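Local coordinates for protein leucine aminopeptidase (Legionella pneumophila, PDB 5GNE) that probably removes residues from the amino termini of peptides as a zinc-dependent aminopeptidase of the M28 family, holding two zinc ions, at residues V187-H191 / E212-A216; Y330-T334 / H357-F361. All blocks are in the same frame, centred on the assembly; numbering follows the deposited sequence.

Contact 1. Residues V187-H191 / E212-A216; sequences VIGAH and ELEMA. With ZN (zinc ion), chain D.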
ATOM      1  N   VAL A 187      -4.306   6.623   8.236  1.00 38.11           N
ATOM      2  CA  VAL A 187      -4.565   5.637   7.204  1.00 36.85           C
ATOM      3  C   VAL A 187      -3.502   4.531   7.215  1.00 37.70           C
ATOM      4  O   VAL A 187      -2.282   4.801   7.210  1.00 33.83           O
ATOM      5  CB  VAL A 187      -4.628   6.285   5.806  1.00 38.43           C
ATOM      6  CG1 VAL A 187      -4.770   5.227   4.734  1.00 33.52           C
ATOM      7  CG2 VAL A 187      -5.776   7.277   5.727  1.00 35.53           C
ATOM      8  N   ILE A 188      -3.980   3.299   7.217  1.00 33.36           N
ATOM      9  CA  ILE A 188      -3.174   2.115   7.003  1.00 28.57           C
ATOM     10  C   ILE A 188      -3.621   1.467   5.693  1.00 31.70           C
ATOM     11  O   ILE A 188      -4.830   1.260   5.476  1.00 37.97           O
ATOM     12  CB  ILE A 188      -3.361   1.052   8.131  1.00 35.17           C
ATOM     13  CG1 ILE A 188      -3.455   1.704   9.510  1.00 30.60           C
ATOM     14  CG2 ILE A 188      -2.268  -0.007   8.048  1.00 26.27           C
ATOM     15  CD1 ILE A 188      -2.195   2.438   9.902  1.00 34.39           C
ATOM     16  N   GLY A 189      -2.689   1.087   4.842  1.00 26.64           N
ATOM     17  CA  GLY A 189      -3.065   0.496   3.573  1.00 27.23           C
ATOM     18  C   GLY A 189      -2.128  -0.613   3.151  1.00 33.46           C
ATOM     19  O   GLY A 189      -0.968  -0.656   3.560  1.00 34.51           O
ATOM     20  N   ALA A 190      -2.643  -1.514   2.323  1.00 31.37           N
ATOM     21  CA  ALA A 190      -1.852  -2.576   1.711  1.00 26.67           C
ATOM     22  C   ALA A 190      -2.566  -2.929   0.427  1.00 26.89           C
ATOM     23  O   ALA A 190      -3.748  -2.655   0.303  1.00 30.89           O
ATOM     24  CB  ALA A 190      -1.754  -3.788   2.648  1.00 28.42           C
ATOM     25  N   HIS A 191      -1.892  -3.507  -0.545  1.00 28.55           N
ATOM     26  CA  HIS A 191      -2.603  -3.867  -1.760  1.00 39.94           C
ATOM     27  C   HIS A 191      -2.944  -5.351  -1.802  1.00 38.96           C
ATOM     28  O   HIS A 191      -2.161  -6.186  -1.353  1.00 40.96           O
ATOM     29  CB  HIS A 191      -1.822  -3.439  -3.003  1.00 33.62           C
ATOM     30  CG  HIS A 191      -0.622  -4.274  -3.341  1.00 38.26           C
ATOM     31  ND1 HIS A 191      -0.705  -5.377  -4.163  1.00 46.53           N
ATOM     32  CD2 HIS A 191       0.692  -4.098  -3.080  1.00 30.95           C
ATOM     33  CE1 HIS A 191       0.504  -5.887  -4.347  1.00 36.29           C
ATOM     34  NE2 HIS A 191       1.372  -5.131  -3.706  1.00 41.91           N
ATOM     35  N   GLU A 212      -2.343  -5.664   8.586  1.00 32.90           N
ATOM     36  CA  GLU A 212      -3.294  -4.605   8.900  1.00 42.43           C
ATOM     37  C   GLU A 212      -4.604  -5.188   9.373  1.00 36.79           C
ATOM     38  O   GLU A 212      -5.308  -4.542  10.170  1.00 41.07           O
ATOM     39  CB  GLU A 212      -3.492  -3.647   7.710  1.00 44.00           C
ATOM     40  CG  GLU A 212      -4.265  -4.178   6.526  1.00 41.97           C
ATOM     41  CD  GLU A 212      -4.558  -3.085   5.489  1.00 48.79           C
ATOM     42  OE1 GLU A 212      -4.481  -1.876   5.816  1.00 50.58           O
ATOM     43  OE2 GLU A 212      -4.826  -3.439   4.326  1.00 44.15           O
ATOM     44  N   LEU A 213      -4.948  -6.383   8.899  1.00 33.84           N
ATOM     45  CA  LEU A 213      -6.165  -7.040   9.388  1.00 37.95           C
ATOM     46  C   LEU A 213      -6.033  -7.350  10.864  1.00 40.31           C
ATOM     47  O   LEU A 213      -6.949  -7.072  11.633  1.00 51.97           O
ATOM     48  CB  LEU A 213      -6.464  -8.320   8.615  1.00 43.93           C
ATOM     49  CG  LEU A 213      -7.555  -8.110   7.562  1.00 53.59           C
ATOM     50  CD1 LEU A 213      -7.728  -9.355   6.731  1.00 61.55           C
ATOM     51  CD2 LEU A 213      -8.892  -7.701   8.206  1.00 49.93           C
ATOM     52  N   GLU A 214      -4.873  -7.856  11.274  1.00 39.21           N
ATOM     53  CA  GLU A 214      -4.610  -8.059  12.703  1.00 40.47           C
ATOM     54  C   GLU A 214      -4.618  -6.741  13.500  1.00 41.51           C
ATOM     55  O   GLU A 214      -5.108  -6.685  14.642  1.00 43.47           O
ATOM     56  CB  GLU A 214      -3.288  -8.804  12.912  1.00 40.25           C
ATOM     57  CG  GLU A 214      -2.967  -9.150  14.373  1.00 46.65           C
ATOM     58  CD  GLU A 214      -4.070  -9.932  15.100  1.00 53.35           C
ATOM     59  OE1 GLU A 214      -4.961 -10.510  14.436  1.00 61.58           O
ATOM     60  OE2 GLU A 214      -4.031  -9.986  16.351  1.00 54.20           O
ATOM     61  N   MET A 215      -4.027  -5.703  12.929  1.00 38.28           N
ATOM     62  CA  MET A 215      -4.066  -4.381  13.561  1.00 42.21           C
ATOM     63  C   MET A 215      -5.505  -3.950  13.835  1.00 41.03           C
ATOM     64  O   MET A 215      -5.852  -3.563  14.960  1.00 43.56           O
ATOM     65  CB  MET A 215      -3.372  -3.369  12.679  1.00 38.13           C
ATOM     66  CG  MET A 215      -1.851  -3.457  12.780  1.00 35.82           C
ATOM     67  SD  MET A 215      -1.152  -2.560  11.391  1.00 57.50           S
ATOM     68  CE  MET A 215      -1.721  -0.914  11.814  1.00 49.24           C
ATOM     69  N   ALA A 216      -6.357  -4.105  12.825  1.00 40.48           N
ATOM     70  CA  ALA A 216      -7.786  -3.791  12.959  1.00 45.42           C
ATOM     71  C   ALA A 216      -8.428  -4.620  14.057  1.00 41.14           C
ATOM     72  O   ALA A 216      -9.227  -4.122  14.840  1.00 47.42           O
ATOM     73  CB  ALA A 216      -8.527  -4.004  11.637  1.00 44.76           C
TER
HETATM   74 ZN    ZN D 402       3.647  -4.927  -3.551  1.00 86.19          ZN
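On the strand segment, Ile188 comes nearest the helix 212-216, its CA 7.0 Å from that of Glu212, and points at it. Its CD1 meets CE of Met215 at 3.9 Å: the beta-branched isoleucine gives a firm apolar surface and the flexible, unbranched methionine adapts to it. Ile188 O is also 3.2 Å from Glu212 OE1, two acceptors with no hydrogen bond between them. A p chi1 and an extended chi2 bring this carboxylate to the strand. At Gly189 a CB would point away from the helix, and the backbone itself meets the carboxylate, CA 3.6 Å from Glu212 OE1. Ala190 is a single methyl, so it can face the carboxylate at close range, CB 3.5 Å from Glu212 OE2. His191 turns away, and its NE2 binds zinc at 2.3 Å; Asp204 and Asp266 share that metal. The strand thus packs one face on the helix and ends at the metal centre. Strand 185-191 and helix 202-221 begin a beta-alpha-beta unit completed by strand 230-235, the short segments running at 146° with axes 9.7 Å apart. Strands 230-235 and 259-264 flank strand 185-191 in the sheet, while helices 132-151 and 355-373 pack beside helix 202-221.

Contact 2. Residues Y330-T334 / H357-F361; sequences YPSAT and HMVNF
Build residues 330-334 as the end of a strand: Pro331 and Ser332 are extended (phi/psi -77/137 and -130/146), and Ala333 breaks the run with helical angles (-61/-33). Residues 357-361 form one helical turn, with Phe361 N bonded to His357 O at 3.1 Å. Two CA pairs set the register, Pro331 with Phe361 at 7.9 Å and Ala333 with His357 at 7.6 Å. Phe361 takes chi1 -79° (m) and chi2 90°, which carries the edge of its ring to the backbone, CZ 3.4 Å from Ser332 C; CZ is also 3.4 Å from Ala333 N, and CE2 3.8 Å from Pro331 CB, whose rigid pyrrolidine offers an apolar surface. His357 has chi1 -151° (t) and chi2 42°, so that NE2 donates a weak hydrogen bond to Ala333 O, 3.3 Å long and nearly straight at 165°. A histidine suits because its ring N-H reaches the carbonyl at the strand's end, and the small Ala333 lets it approach. Such helix-on-sheet layering is consistent with the alpha/beta catalytic domain of the M28 family. Here helix 355-373 covers the C-terminal end of strand 328-332, which lies between strands 259-264 and 279-282, and Phe361 also touches Ile279 and Val211 of helix 202-221.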
ATOM      1  N   TYR A 330       6.634   4.232   4.943  1.00 35.15           N
ATOM      2  CA  TYR A 330       6.610   2.898   4.334  1.00 39.88           C
ATOM      3  C   TYR A 330       7.676   1.960   4.925  1.00 45.16           C
ATOM      4  O   TYR A 330       8.818   1.949   4.476  1.00 50.90           O
ATOM      5  CB  TYR A 330       6.761   3.040   2.800  1.00 37.81           C
ATOM      6  CG  TYR A 330       6.797   1.763   1.958  1.00 35.48           C
ATOM      7  CD1 TYR A 330       6.427   0.514   2.466  1.00 39.90           C
ATOM      8  CD2 TYR A 330       7.201   1.823   0.637  1.00 41.86           C
ATOM      9  CE1 TYR A 330       6.492  -0.631   1.674  1.00 34.07           C
ATOM     10  CE2 TYR A 330       7.262   0.693  -0.159  1.00 31.93           C
ATOM     11  CZ  TYR A 330       6.914  -0.523   0.364  1.00 36.29           C
ATOM     12  OH  TYR A 330       6.968  -1.623  -0.459  1.00 42.47           O
ATOM     13  N   PRO A 331       7.316   1.186   5.966  1.00 46.24           N
ATOM     14  CA  PRO A 331       8.251   0.159   6.467  1.00 39.45           C
ATOM     15  C   PRO A 331       8.268  -1.078   5.552  1.00 43.19           C
ATOM     16  O   PRO A 331       7.205  -1.540   5.117  1.00 42.23           O
ATOM     17  CB  PRO A 331       7.689  -0.176   7.854  1.00 35.08           C
ATOM     18  CG  PRO A 331       6.203   0.063   7.715  1.00 31.88           C
ATOM     19  CD  PRO A 331       6.066   1.237   6.755  1.00 34.39           C
ATOM     20  N   SER A 332       9.451  -1.620   5.278  1.00 47.12           N
ATOM     21  CA  SER A 332       9.565  -2.766   4.380  1.00 48.23           C
ATOM     22  C   SER A 332      10.408  -3.949   4.923  1.00 56.55           C
ATOM     23  O   SER A 332      11.400  -3.766   5.625  1.00 53.80           O
ATOM     24  CB  SER A 332      10.138  -2.279   3.058  1.00 59.57           C
ATOM     25  OG  SER A 332      10.163  -3.318   2.114  1.00 76.89           O
ATOM     26  N   ALA A 333      10.001  -5.162   4.551  1.00 51.81           N
ATOM     27  CA  ALA A 333      10.671  -6.403   4.936  1.00 54.85           C
ATOM     28  C   ALA A 333      12.124  -6.530   4.464  1.00 59.20           C
ATOM     29  O   ALA A 333      12.941  -7.135   5.152  1.00 54.02           O
ATOM     30  CB  ALA A 333       9.857  -7.606   4.430  1.00 50.20           C
ATOM     31  N   THR A 334      12.441  -5.966   3.300  1.00 63.03           N
ATOM     32  CA  THR A 334      13.763  -6.138   2.676  1.00 62.44           C
ATOM     33  C   THR A 334      14.359  -4.810   2.211  1.00 63.67           C
ATOM     34  O   THR A 334      13.633  -3.824   2.063  1.00 68.91           O
ATOM     35  CB  THR A 334      13.706  -7.090   1.460  1.00 66.78           C
ATOM     36  OG1 THR A 334      12.793  -6.559   0.496  1.00 79.40           O
ATOM     37  CG2 THR A 334      13.233  -8.472   1.864  1.00 71.96           C
ATOM     38  N   HIS A 357       8.533 -11.826  11.710  1.00 62.03           N
ATOM     39  CA  HIS A 357       8.696 -10.577  10.973  1.00 64.77           C
ATOM     40  C   HIS A 357       7.383  -9.793  10.808  1.00 55.54           C
ATOM     41  O   HIS A 357       7.322  -8.594  11.056  1.00 51.76           O
ATOM     42  CB  HIS A 357       9.316 -10.926   9.608  1.00 62.06           C
ATOM     43  CG  HIS A 357      10.169  -9.850   9.017  1.00 61.38           C
ATOM     44  ND1 HIS A 357      11.059  -9.105   9.758  1.00 61.02           N
ATOM     45  CD2 HIS A 357      10.361  -9.475   7.727  1.00 60.31           C
ATOM     46  CE1 HIS A 357      11.702  -8.266   8.969  1.00 54.16           C
ATOM     47  NE2 HIS A 357      11.305  -8.484   7.727  1.00 58.59           N
ATOM     48  N   MET A 358       6.325 -10.508  10.471  1.00 52.13           N
ATOM     49  CA  MET A 358       4.990  -9.949  10.398  1.00 41.48           C
ATOM     50  C   MET A 358       4.485  -9.481  11.745  1.00 49.77           C
ATOM     51  O   MET A 358       3.912  -8.379  11.856  1.00 51.63           O
ATOM     52  CB  MET A 358       4.055 -10.984   9.822  1.00 42.29           C
ATOM     53  CG  MET A 358       4.435 -11.348   8.412  1.00 43.26           C
ATOM     54  SD  MET A 358       3.186 -12.359   7.662  1.00 63.99           S
ATOM     55  CE  MET A 358       3.962 -12.692   6.144  1.00 97.38           C
ATOM     56  N   VAL A 359       4.724 -10.291  12.776  1.00 43.35           N
ATOM     57  CA  VAL A 359       4.351  -9.881  14.119  1.00 42.64           C
ATOM     58  C   VAL A 359       5.020  -8.541  14.433  1.00 48.89           C
ATOM     59  O   VAL A 359       4.386  -7.654  14.977  1.00 51.58           O
ATOM     60  CB  VAL A 359       4.755 -10.927  15.202  1.00 51.19           C
ATOM     61  CG1 VAL A 359       4.700 -10.295  16.593  1.00 45.50           C
ATOM     62  CG2 VAL A 359       3.850 -12.147  15.150  1.00 47.84           C
ATOM     63  N   ASN A 360       6.289  -8.373  14.062  1.00 53.27           N
ATOM     64  CA  ASN A 360       6.965  -7.096  14.315  1.00 50.25           C
ATOM     65  C   ASN A 360       6.335  -5.923  13.537  1.00 54.67           C
ATOM     66  O   ASN A 360       6.168  -4.841  14.094  1.00 54.28           O
ATOM     67  CB  ASN A 360       8.462  -7.197  14.019  1.00 49.24           C
ATOM     68  CG  ASN A 360       9.245  -7.931  15.138  1.00 57.84           C
ATOM     69  OD1 ASN A 360       8.778  -8.044  16.286  1.00 57.35           O
ATOM     70  ND2 ASN A 360      10.444  -8.411  14.802  1.00 44.23           N
ATOM     71  N   PHE A 361       5.977  -6.127  12.265  1.00 48.47           N
ATOM     72  CA  PHE A 361       5.225  -5.101  11.521  1.00 42.21           C
ATOM     73  C   PHE A 361       3.866  -4.806  12.163  1.00 38.11           C
ATOM     74  O   PHE A 361       3.436  -3.651  12.211  1.00 42.23           O
ATOM     75  CB  PHE A 361       5.009  -5.516  10.069  1.00 46.28           C
ATOM     76  CG  PHE A 361       6.208  -5.316   9.193  1.00 49.53           C
ATOM     77  CD1 PHE A 361       7.143  -6.327   9.038  1.00 52.38           C
ATOM     78  CD2 PHE A 361       6.410  -4.113   8.537  1.00 47.31           C
ATOM     79  CE1 PHE A 361       8.272  -6.153   8.237  1.00 58.16           C
ATOM     80  CE2 PHE A 361       7.529  -3.934   7.723  1.00 50.74           C
ATOM     81  CZ  PHE A 361       8.463  -4.957   7.574  1.00 48.29           C
TER

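Both contacts are buried and each packs a helix on the same sheet, on strands 185-191 and 328-332, with strand 259-264 between them. Their centres are 12 Å apart and their nearest atoms about 5 Å, without touching. Helices 202-221 and 355-373 bind the two together: Met215 of contact 1 packs on Thr362 and Ile369, and Phe361 of contact 2 on Val211. Contact 1, nearer the centre of the chain, has no cross-segment hydrogen bond and pairs aliphatic packing with a buried carboxylate; contact 2 relies on an aromatic ring and one weak histidine bond. Contact 1 supplies a zinc ligand, whereas the Ser332 side chain of contact 2 lies about 9 Å from a zinc ion.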